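Local structure of intergenic-region protein (Escherichia coli CFT073, 2WJ9) at residues Gly101-Pro109 with Glu133-Tyr144. The protein probably acts as an antirestriction factor that inhibits host restriction enzymes. Sequence-based numbering, arbitrary orientation. Where two conformers were deposited one is given.
Sequences GGAFMAPEP and EAAGIAACLMTY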
ATOM      1  N   GLY B 101      -8.302   6.579  -0.531  1.00 29.13           N
ATOM      2  CA  GLY B 101      -7.856   7.130  -1.816  1.00 29.02           C
ATOM      3  C   GLY B 101      -7.859   6.148  -2.980  1.00 29.06           C
ATOM      4  O   GLY B 101      -7.575   6.522  -4.113  1.00 28.91           O
ATOM      5  N   GLY B 102      -8.196   4.894  -2.705  1.00 28.94           N
ATOM      6  CA  GLY B 102      -8.254   3.874  -3.751  1.00 28.73           C
ATOM      7  C   GLY B 102      -9.482   3.994  -4.625  1.00 28.67           C
ATOM      8  O   GLY B 102     -10.373   4.809  -4.377  1.00 27.90           O
ATOM      9  N   ALA B 103      -9.533   3.181  -5.671  1.00 28.96           N
ATOM     10  CA  ALA B 103     -10.673   3.177  -6.586  1.00 28.78           C
ATOM     11  C   ALA B 103     -10.644   1.881  -7.398  1.00 29.29           C
ATOM     12  O   ALA B 103      -9.568   1.311  -7.635  1.00 30.39           O
ATOM     13  CB  ALA B 103     -10.634   4.409  -7.511  1.00 28.78           C
ATOM     14  N   PHE B 104     -11.819   1.416  -7.809  1.00 29.53           N
ATOM     15  CA  PHE B 104     -11.924   0.165  -8.573  1.00 29.46           C
ATOM     16  C   PHE B 104     -13.254   0.049  -9.334  1.00 29.75           C
ATOM     17  O   PHE B 104     -14.105   0.937  -9.284  1.00 29.15           O
ATOM     18  CB  PHE B 104     -11.689  -1.048  -7.657  1.00 29.42           C
ATOM     19  CG  PHE B 104     -12.763  -1.270  -6.628  1.00 29.52           C
ATOM     20  CD1 PHE B 104     -13.754  -2.213  -6.832  1.00 28.16           C
ATOM     21  CD2 PHE B 104     -12.774  -0.544  -5.440  1.00 29.26           C
ATOM     22  CE1 PHE B 104     -14.743  -2.438  -5.881  1.00 28.65           C
ATOM     23  CE2 PHE B 104     -13.764  -0.764  -4.482  1.00 30.15           C
ATOM     24  CZ  PHE B 104     -14.743  -1.709  -4.699  1.00 28.74           C
ATOM     25  N   MET B 105     -13.419  -1.033 -10.079  1.00 30.11           N
ATOM     26  CA  MET B 105     -14.688  -1.310 -10.751  1.00 30.90           C
ATOM     27  C   MET B 105     -15.100  -2.748 -10.487  1.00 31.38           C
ATOM     28  O   MET B 105     -14.250  -3.634 -10.418  1.00 31.17           O
ATOM     29  CB  MET B 105     -14.594  -1.043 -12.261  1.00 31.45           C
ATOM     30  CG  MET B 105     -13.662  -1.967 -13.026  1.00 31.89           C
ATOM     31  SD  MET B 105     -13.452  -1.542 -14.781  1.00 34.18           S
ATOM     32  CE  MET B 105     -15.123  -1.165 -15.240  1.00 29.93           C
ATOM     33  N   ALA B 106     -16.399  -2.967 -10.326  1.00 31.66           N
ATOM     34  CA  ALA B 106     -16.931  -4.308 -10.054  1.00 32.64           C
ATOM     35  C   ALA B 106     -18.433  -4.360 -10.302  1.00 33.79           C
ATOM     36  O   ALA B 106     -19.088  -3.324 -10.382  1.00 33.46           O
ATOM     37  CB  ALA B 106     -16.636  -4.688  -8.596  1.00 32.52           C
ATOM     38  N   PRO B 107     -18.991  -5.570 -10.433  1.00 35.18           N
ATOM     39  CA  PRO B 107     -20.434  -5.689 -10.215  1.00 36.71           C
ATOM     40  C   PRO B 107     -20.840  -5.365  -8.763  1.00 38.26           C
ATOM     41  O   PRO B 107     -20.002  -5.366  -7.851  1.00 38.80           O
ATOM     42  CB  PRO B 107     -20.731  -7.160 -10.550  1.00 36.39           C
ATOM     43  CG  PRO B 107     -19.551  -7.626 -11.352  1.00 35.91           C
ATOM     44  CD  PRO B 107     -18.382  -6.847 -10.830  1.00 35.27           C
ATOM     45  N   GLU B 108     -22.125  -5.091  -8.576  1.00 40.03           N
ATOM     46  CA  GLU B 108     -22.698  -4.720  -7.279  1.00 41.41           C
ATOM     47  C   GLU B 108     -22.456  -5.789  -6.202  1.00 42.15           C
ATOM     48  O   GLU B 108     -22.472  -6.980  -6.509  1.00 42.77           O
ATOM     49  CB  GLU B 108     -24.205  -4.534  -7.474  1.00 41.82           C
ATOM     50  CG  GLU B 108     -24.955  -3.890  -6.347  1.00 43.50           C
ATOM     51  CD  GLU B 108     -26.418  -3.716  -6.707  1.00 45.57           C
ATOM     52  OE1 GLU B 108     -26.853  -2.560  -6.908  1.00 47.40           O
ATOM     53  OE2 GLU B 108     -27.124  -4.741  -6.825  1.00 47.37           O
ATOM     54  N   PRO B 109     -22.226  -5.372  -4.938  1.00 42.83           N
ATOM     55  CA  PRO B 109     -22.178  -6.342  -3.836  1.00 43.08           C
ATOM     56  C   PRO B 109     -23.550  -6.889  -3.432  1.00 43.36           C
ATOM     57  O   PRO B 109     -24.576  -6.431  -3.936  1.00 43.72           O
ATOM     58  CB  PRO B 109     -21.572  -5.533  -2.681  1.00 43.25           C
ATOM     59  CG  PRO B 109     -21.932  -4.129  -2.975  1.00 43.22           C
ATOM     60  CD  PRO B 109     -21.962  -3.998  -4.471  1.00 42.95           C
ATOM     61  N   GLU B 133     -18.933  -9.204  -7.026  1.00 29.90           N
ATOM     62  CA  GLU B 133     -18.124  -8.100  -6.439  1.00 30.12           C
ATOM     63  C   GLU B 133     -16.681  -8.529  -6.202  1.00 29.53           C
ATOM     64  O   GLU B 133     -15.742  -7.826  -6.599  1.00 29.46           O
ATOM     65  CB  GLU B 133     -18.673  -7.529  -5.096  1.00 30.99           C
ATOM     66  CG  GLU B 133     -18.021  -6.124  -4.733  1.00 33.19           C
ATOM     67  CD  GLU B 133     -17.775  -5.808  -3.230  1.00 36.05           C
ATOM     68  OE1 GLU B 133     -18.008  -6.655  -2.346  1.00 34.86           O
ATOM     69  OE2 GLU B 133     -17.322  -4.656  -2.934  1.00 39.19           O
ATOM     70  N   ALA B 134     -16.503  -9.665  -5.527  1.00 28.62           N
ATOM     71  CA  ALA B 134     -15.160 -10.148  -5.187  1.00 28.23           C
ATOM     72  C   ALA B 134     -14.312 -10.467  -6.429  1.00 27.91           C
ATOM     73  O   ALA B 134     -13.114 -10.166  -6.467  1.00 27.43           O
ATOM     74  CB  ALA B 134     -15.236 -11.352  -4.258  1.00 27.90           C
ATOM     75  N   ALA B 135     -14.939 -11.076  -7.439  1.00 27.47           N
ATOM     76  CA  ALA B 135     -14.283 -11.298  -8.736  1.00 27.72           C
ATOM     77  C   ALA B 135     -13.741 -10.003  -9.358  1.00 27.67           C
ATOM     78  O   ALA B 135     -12.602  -9.958  -9.836  1.00 27.41           O
ATOM     79  CB  ALA B 135     -15.245 -11.981  -9.699  1.00 27.26           C
ATOM     80  N   GLY B 136     -14.558  -8.951  -9.350  1.00 27.68           N
ATOM     81  CA  GLY B 136     -14.138  -7.642  -9.847  1.00 27.82           C
ATOM     82  C   GLY B 136     -12.948  -7.063  -9.082  1.00 27.79           C
ATOM     83  O   GLY B 136     -12.021  -6.496  -9.681  1.00 27.66           O
ATOM     84  N   ILE B 137     -12.972  -7.197  -7.757  1.00 27.40           N
ATOM     85  CA  ILE B 137     -11.835  -6.767  -6.929  1.00 27.64           C
ATOM     86  C   ILE B 137     -10.562  -7.521  -7.355  1.00 27.64           C
ATOM     87  O   ILE B 137      -9.515  -6.910  -7.589  1.00 27.84           O
ATOM     88  CB  ILE B 137     -12.131  -6.949  -5.422  1.00 27.29           C
ATOM     89  CG1 ILE B 137     -13.235  -5.969  -4.973  1.00 27.70           C
ATOM     90  CG2 ILE B 137     -10.865  -6.755  -4.611  1.00 27.44           C
ATOM     91  CD1 ILE B 137     -13.778  -6.233  -3.572  1.00 27.90           C
ATOM     92  N   ALA B 138     -10.685  -8.838  -7.511  1.00 28.02           N
ATOM     93  CA  ALA B 138      -9.586  -9.702  -7.963  1.00 27.91           C
ATOM     94  C   ALA B 138      -9.029  -9.292  -9.329  1.00 27.62           C
ATOM     95  O   ALA B 138      -7.805  -9.174  -9.492  1.00 28.69           O
ATOM     96  CB  ALA B 138     -10.035 -11.161  -7.985  1.00 27.80           C
ATOM     97  N   ALA B 139      -9.907  -9.059 -10.302  1.00 26.78           N
ATOM     98  CA  ALA B 139      -9.470  -8.612 -11.630  1.00 26.77           C
ATOM     99  C   ALA B 139      -8.721  -7.265 -11.587  1.00 27.21           C
ATOM    100  O   ALA B 139      -7.718  -7.071 -12.290  1.00 27.46           O
ATOM    101  CB  ALA B 139     -10.645  -8.545 -12.591  1.00 26.84           C
ATOM    102  N   CYS B 140      -9.218  -6.331 -10.783  1.00 27.47           N
ATOM    103  CA  CYS B 140      -8.550  -5.036 -10.629  1.00 27.82           C
ATOM    104  C   CYS B 140      -7.165  -5.145  -9.961  1.00 28.16           C
ATOM    105  O   CYS B 140      -6.211  -4.467 -10.368  1.00 27.35           O
ATOM    106  CB  CYS B 140      -9.446  -4.055  -9.862  1.00 28.09           C
ATOM    107  SG  CYS B 140     -10.950  -3.519 -10.757  1.00 28.18           S
ATOM    108  N   LEU B 141      -7.055  -5.981  -8.936  1.00 27.90           N
ATOM    109  CA  LEU B 141      -5.747  -6.219  -8.305  1.00 28.48           C
ATOM    110  C   LEU B 141      -4.696  -6.711  -9.299  1.00 28.18           C
ATOM    111  O   LEU B 141      -3.570  -6.211  -9.311  1.00 28.81           O
ATOM    112  CB  LEU B 141      -5.869  -7.188  -7.126  1.00 28.78           C
ATOM    113  CG  LEU B 141      -6.579  -6.608  -5.897  1.00 28.99           C
ATOM    114  CD1 LEU B 141      -6.936  -7.711  -4.893  1.00 30.63           C
ATOM    115  CD2 LEU B 141      -5.717  -5.494  -5.233  1.00 30.69           C
ATOM    116  N   MET B 142      -5.063  -7.696 -10.117  1.00 27.97           N
ATOM    117  CA  MET B 142      -4.163  -8.256 -11.132  0.50 28.07           C
ATOM    118  C   MET B 142      -3.768  -7.188 -12.149  1.00 27.91           C
ATOM    119  O   MET B 142      -2.599  -7.087 -12.552  1.00 28.03           O
ATOM    120  CB  MET B 142      -4.852  -9.419 -11.859  0.50 27.99           C
ATOM    121  CG  MET B 142      -5.211 -10.594 -10.965  0.50 29.07           C
ATOM    122  SD  MET B 142      -3.762 -11.416 -10.279  0.50 31.01           S
ATOM    123  CE  MET B 142      -3.157 -12.358 -11.681  0.50 30.09           C
ATOM    124  N   THR B 143      -4.753  -6.395 -12.570  1.00 27.68           N
ATOM    125  CA  THR B 143      -4.520  -5.296 -13.521  1.00 27.61           C
ATOM    126  C   THR B 143      -3.516  -4.273 -12.962  1.00 27.86           C
ATOM    127  O   THR B 143      -2.539  -3.928 -13.630  1.00 27.73           O
ATOM    128  CB  THR B 143      -5.841  -4.562 -13.863  1.00 27.83           C
ATOM    129  OG1 THR B 143      -6.773  -5.506 -14.408  1.00 28.07           O
ATOM    130  CG2 THR B 143      -5.591  -3.425 -14.872  1.00 27.63           C
ATOM    131  N   TYR B 144      -3.751  -3.815 -11.737  1.00 27.62           N
ATOM    132  CA  TYR B 144      -2.917  -2.770 -11.126  1.00 28.03           C
ATOM    133  C   TYR B 144      -1.472  -3.241 -10.881  1.00 27.98           C
ATOM    134  O   TYR B 144      -0.507  -2.506 -11.131  1.00 28.49           O
ATOM    135  CB  TYR B 144      -3.528  -2.250  -9.810  1.00 27.42           C
ATOM    136  CG  TYR B 144      -4.916  -1.602  -9.877  1.00 27.86           C
ATOM    137  CD1 TYR B 144      -5.561  -1.344 -11.095  1.00 27.20           C
ATOM    138  CD2 TYR B 144      -5.578  -1.215  -8.692  1.00 26.81           C
ATOM    139  CE1 TYR B 144      -6.837  -0.742 -11.129  1.00 27.20           C
ATOM    140  CE2 TYR B 144      -6.843  -0.627  -8.724  1.00 27.36           C
ATOM    141  CZ  TYR B 144      -7.468  -0.399  -9.934  1.00 27.74           C
ATOM    142  OH  TYR B 144      -8.716   0.176  -9.989  1.00 29.76           O
TER
HETATM  143  O   HOH W   1     -21.779  -9.354  -6.038  1.00 26.76           O
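Met105 N points its hydrogen almost straight (170°) at Cys140 SG, 3.6 Å away, a long bond that suits a large, polarisable sulfur. The thiol stands beside its own backbone N (chi1 -68°), which turns it toward the strand, where Met105 CG and Phe104 CB also pack on it. One turn further along the helix, Tyr144 is long enough to donate from OH to Ala103 O at 2.7 Å; the acceptor lies at the ring's edge, while the donor is tilted from the carbonyl plane. The CA atoms of Gly136 and Ala106 are the closest CA pair of the two segments, at 4.4 Å: with no side chain on Gly136, the small Ala106 CB fits against the helix backbone. Phe104 CE1 meets Ile137 CG1 obliquely at 3.9 Å. Nearer the helix start, the aliphatic part of Glu133 packs on Pro109, its carboxylate held by His170, and a water joins Glu133 N to Glu108 O. Met105 O and Pro107 O are buried without a partner. The strand 103-107, at the edge of a three-stranded antiparallel sheet, runs roughly antiparallel to the helix (149°), with strand 93-98 beside it and helices 73-84 and 154-168 also packing against Cys140.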